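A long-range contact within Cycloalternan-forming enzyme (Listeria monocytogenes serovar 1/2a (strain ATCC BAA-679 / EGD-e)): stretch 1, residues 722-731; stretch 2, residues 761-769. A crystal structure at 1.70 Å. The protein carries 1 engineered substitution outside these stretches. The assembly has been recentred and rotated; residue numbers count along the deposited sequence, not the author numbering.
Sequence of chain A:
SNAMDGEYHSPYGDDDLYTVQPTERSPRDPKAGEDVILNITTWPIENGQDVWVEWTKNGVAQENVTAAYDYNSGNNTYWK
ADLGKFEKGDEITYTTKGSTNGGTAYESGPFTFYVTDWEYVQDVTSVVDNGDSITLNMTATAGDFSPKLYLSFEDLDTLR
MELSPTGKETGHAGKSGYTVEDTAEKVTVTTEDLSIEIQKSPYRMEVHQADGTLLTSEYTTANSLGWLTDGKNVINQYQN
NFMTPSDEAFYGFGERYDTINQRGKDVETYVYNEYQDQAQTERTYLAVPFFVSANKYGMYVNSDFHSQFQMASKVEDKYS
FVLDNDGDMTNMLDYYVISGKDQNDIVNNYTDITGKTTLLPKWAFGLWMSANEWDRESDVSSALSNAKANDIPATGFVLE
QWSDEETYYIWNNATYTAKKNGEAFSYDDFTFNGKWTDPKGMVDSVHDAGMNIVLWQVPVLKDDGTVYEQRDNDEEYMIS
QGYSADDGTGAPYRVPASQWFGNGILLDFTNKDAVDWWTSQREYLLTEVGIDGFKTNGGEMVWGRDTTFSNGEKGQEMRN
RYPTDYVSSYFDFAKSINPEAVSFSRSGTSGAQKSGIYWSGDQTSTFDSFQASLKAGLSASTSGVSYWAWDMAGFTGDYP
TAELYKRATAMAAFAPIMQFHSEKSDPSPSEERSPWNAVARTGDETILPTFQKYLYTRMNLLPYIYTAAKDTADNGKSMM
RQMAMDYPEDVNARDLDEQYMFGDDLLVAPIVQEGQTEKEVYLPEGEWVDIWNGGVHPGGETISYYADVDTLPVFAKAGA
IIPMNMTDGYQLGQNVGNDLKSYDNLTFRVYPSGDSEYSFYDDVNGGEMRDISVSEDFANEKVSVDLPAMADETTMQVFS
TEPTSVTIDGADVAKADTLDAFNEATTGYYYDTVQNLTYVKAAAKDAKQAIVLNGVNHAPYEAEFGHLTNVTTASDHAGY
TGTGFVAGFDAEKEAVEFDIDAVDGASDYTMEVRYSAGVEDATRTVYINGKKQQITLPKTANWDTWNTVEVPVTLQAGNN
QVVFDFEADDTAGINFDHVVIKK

Stretch 1 (722-731) QMAMDYPEDV
Stretch 2, residues 761-769: VYLPEGEWV

This is a small, side-chain-mediated contact, burying 285 Å² in all, in which a proline packs against a tyrosine face and a methionine tip while one short tyrosine–aspartate hydrogen bond and two water bridges supply the polar links. Gln722, at the N-cap, precedes a weakly bonded helix of about 723-726; its OE1 accepts from Ala724 N at 2.8 Å. A type I turn from Tyr727 to Asp730 follows, closed by Asp730 N to Tyr727 O at 3.2 Å. Stretch 2 enters in a strand, turns through Pro764, Glu765 and Gly766, and leaves in a strand; Gly766 (117/-179) is at angles where a CB would jam against the preceding carbonyl O. No backbone hydrogen bonds join the two; their nearest CA atoms, of Asp730 and Pro764, lie 7.5 Å apart. All six residues below point CA-to-CB toward the other stretch.

Pro764 (phi/psi -64/166, C-gamma exo) is the apolar centre. Its CB sits 3.6 Å from the Tyr727 ring centroid, 8° off the normal, a CH-pi contact suiting a rigid aliphatic ring over an aromatic face. Tyr727 (-134/65) has chi1 m (-54°), chi2 -84°. Met723 (-60/-34), m at all three chi angles, curls its flexible chain to bring CE within 3.6 Å of Pro764 CG. Trp768 (-123/132; chi1 -62°, chi2 89°) suits two roles: its indole NE1 donates to Pro764 O at 2.8 Å, and its CZ2 edge lies 3.5 Å from Tyr727 OH.

Asp730 (-79/108; chi1 t, -169°; chi2 -35°) meets Tyr762 (-83/124; chi1 t, 174°; chi2 69°): Tyr762 OH, a good phenol donor, gives a short 2.5 Å bond to carboxylate Asp730 OD2, near the ring plane. A water donates to Asp730 OD2 (2.7 Å) and accepts from Glu765 N (2.8 Å); another bridges Tyr727 OH (2.7 Å) and Glu765 O (3.2 Å).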

# COMPACT_ATOMS: atom_id res chain seq x y z
N GLN A 722 5.58 -5.11 3.70
CA GLN A 722 5.83 -5.43 5.11
C GLN A 722 6.72 -6.69 5.10
O GLN A 722 6.61 -7.54 4.18
CB GLN A 722 4.47 -5.68 5.77
CG GLN A 722 4.45 -5.66 7.31
CD GLN A 722 4.93 -6.99 7.89
OE1 GLN A 722 4.74 -8.04 7.29
NE2 GLN A 722 5.57 -6.95 9.06
N MET A 723 7.58 -6.84 6.11
CA MET A 723 8.64 -7.87 6.05
C MET A 723 8.12 -9.30 5.91
O MET A 723 8.74 -10.12 5.23
CB MET A 723 9.59 -7.78 7.26
CG MET A 723 10.38 -6.47 7.39
SD MET A 723 11.42 -6.03 5.99
CE MET A 723 12.52 -7.45 5.94
N ALA A 724 6.98 -9.58 6.53
CA ALA A 724 6.40 -10.93 6.50
C ALA A 724 5.85 -11.32 5.12
O ALA A 724 5.54 -12.49 4.87
CB ALA A 724 5.32 -11.09 7.59
N MET A 725 5.73 -10.35 4.20
CA MET A 725 5.37 -10.70 2.82
C MET A 725 6.49 -11.43 2.12
O MET A 725 6.24 -12.24 1.23
CB MET A 725 4.99 -9.46 1.99
CG MET A 725 3.75 -8.72 2.45
SD MET A 725 2.26 -9.72 2.60
CE MET A 725 1.94 -10.12 0.89
N ASP A 726 7.74 -11.13 2.48
CA ASP A 726 8.88 -11.84 1.88
C ASP A 726 9.42 -12.96 2.78
O ASP A 726 10.11 -13.90 2.29
CB ASP A 726 10.02 -10.87 1.53
CG ASP A 726 9.71 -9.97 0.34
OD1 ASP A 726 8.56 -9.90 -0.12
OD2 ASP A 726 10.67 -9.32 -0.13
N TYR A 727 9.14 -12.86 4.07
CA TYR A 727 9.71 -13.78 5.08
C TYR A 727 8.63 -14.27 6.06
O TYR A 727 8.69 -13.97 7.25
CB TYR A 727 10.88 -13.12 5.83
CG TYR A 727 11.94 -12.59 4.92
CD1 TYR A 727 12.96 -13.41 4.42
CD2 TYR A 727 11.91 -11.26 4.50
CE1 TYR A 727 13.92 -12.91 3.55
CE2 TYR A 727 12.87 -10.75 3.65
CZ TYR A 727 13.86 -11.58 3.17
OH TYR A 727 14.81 -11.05 2.30
N PRO A 728 7.63 -15.02 5.55
CA PRO A 728 6.48 -15.31 6.41
C PRO A 728 6.77 -16.26 7.57
O PRO A 728 6.04 -16.21 8.57
CB PRO A 728 5.47 -15.95 5.45
CG PRO A 728 6.29 -16.47 4.32
CD PRO A 728 7.39 -15.48 4.16
N GLU A 729 7.81 -17.07 7.45
CA GLU A 729 8.16 -18.02 8.53
C GLU A 729 9.02 -17.38 9.60
O GLU A 729 9.21 -17.97 10.67
CB GLU A 729 8.90 -19.22 7.97
CG GLU A 729 8.09 -20.01 6.96
CD GLU A 729 8.76 -21.30 6.59
OE1 GLU A 729 10.00 -21.41 6.75
OE2 GLU A 729 8.04 -22.22 6.16
N ASP A 730 9.54 -16.19 9.32
CA ASP A 730 10.47 -15.53 10.23
C ASP A 730 9.71 -14.87 11.38
O ASP A 730 9.06 -13.85 11.19
CB ASP A 730 11.31 -14.51 9.47
CG ASP A 730 12.47 -13.96 10.31
OD1 ASP A 730 12.32 -13.80 11.55
OD2 ASP A 730 13.52 -13.68 9.71
N VAL A 731 9.85 -15.46 12.57
CA VAL A 731 9.10 -14.98 13.74
C VAL A 731 9.37 -13.51 14.09
O VAL A 731 8.51 -12.84 14.69
CB VAL A 731 9.26 -15.90 14.97
CG1 VAL A 731 8.69 -17.27 14.66
CG2 VAL A 731 10.71 -16.00 15.40
N VAL A 761 17.10 -2.27 13.27
CA VAL A 761 16.71 -2.81 11.96
C VAL A 761 16.75 -4.32 12.06
O VAL A 761 17.81 -4.89 12.35
CB VAL A 761 17.66 -2.37 10.82
CG1 VAL A 761 17.10 -2.86 9.47
CG2 VAL A 761 17.83 -0.85 10.79
N TYR A 762 15.62 -4.98 11.82
CA TYR A 762 15.66 -6.44 11.82
C TYR A 762 16.14 -6.90 10.44
O TYR A 762 15.54 -6.52 9.41
CB TYR A 762 14.30 -7.10 12.17
CG TYR A 762 14.45 -8.60 11.98
CD1 TYR A 762 15.27 -9.35 12.86
CD2 TYR A 762 13.90 -9.26 10.87
CE1 TYR A 762 15.48 -10.70 12.67
CE2 TYR A 762 14.11 -10.62 10.66
CZ TYR A 762 14.91 -11.33 11.55
OH TYR A 762 15.14 -12.68 11.37
N LEU A 763 17.22 -7.70 10.42
CA LEU A 763 17.73 -8.25 9.17
C LEU A 763 17.40 -9.72 9.07
O LEU A 763 17.89 -10.51 9.88
CB LEU A 763 19.25 -8.05 9.06
CG LEU A 763 19.73 -6.59 9.11
CD1 LEU A 763 21.26 -6.60 9.10
CD2 LEU A 763 19.17 -5.75 7.96
N PRO A 764 16.57 -10.10 8.08
CA PRO A 764 16.32 -11.52 7.84
C PRO A 764 17.59 -12.26 7.42
O PRO A 764 18.60 -11.63 7.09
CB PRO A 764 15.33 -11.53 6.68
CG PRO A 764 14.70 -10.18 6.72
CD PRO A 764 15.83 -9.26 7.12
N GLU A 765 17.54 -13.59 7.46
CA GLU A 765 18.72 -14.40 7.18
C GLU A 765 19.26 -14.06 5.78
O GLU A 765 18.49 -13.75 4.89
CB GLU A 765 18.42 -15.89 7.37
CG GLU A 765 19.34 -16.48 8.44
CD GLU A 765 18.76 -17.67 9.19
OE1 GLU A 765 18.75 -18.79 8.62
OE2 GLU A 765 18.36 -17.49 10.37
N GLY A 766 20.58 -14.07 5.62
CA GLY A 766 21.24 -13.69 4.36
C GLY A 766 22.10 -12.47 4.60
O GLY A 766 22.10 -11.95 5.69
N GLU A 767 22.78 -11.95 3.60
CA GLU A 767 23.71 -10.84 3.81
C GLU A 767 23.10 -9.54 3.28
O GLU A 767 22.54 -9.54 2.20
CB GLU A 767 25.03 -11.14 3.09
CG GLU A 767 26.11 -10.11 3.36
CD GLU A 767 27.44 -10.52 2.77
OE1 GLU A 767 28.07 -11.45 3.29
OE2 GLU A 767 27.87 -9.89 1.79
N TRP A 768 23.23 -8.45 4.05
CA TRP A 768 22.66 -7.15 3.71
C TRP A 768 23.77 -6.13 3.67
O TRP A 768 24.59 -6.10 4.58
CB TRP A 768 21.62 -6.74 4.77
CG TRP A 768 20.50 -7.73 4.80
CD1 TRP A 768 20.43 -8.87 5.56
CD2 TRP A 768 19.33 -7.72 3.98
NE1 TRP A 768 19.27 -9.55 5.28
CE2 TRP A 768 18.58 -8.87 4.32
CE3 TRP A 768 18.82 -6.83 3.01
CZ2 TRP A 768 17.34 -9.17 3.71
CZ3 TRP A 768 17.60 -7.12 2.41
CH2 TRP A 768 16.87 -8.28 2.76
N VAL A 769 23.82 -5.31 2.62
CA VAL A 769 24.91 -4.36 2.48
C VAL A 769 24.31 -2.96 2.45
O VAL A 769 23.39 -2.69 1.68
CB VAL A 769 25.76 -4.64 1.21
CG1 VAL A 769 26.83 -3.58 1.05
CG2 VAL A 769 26.39 -6.03 1.28
O HOH W 1 17.09 -12.49 2.28
O HOH W 2 15.06 -14.87 7.83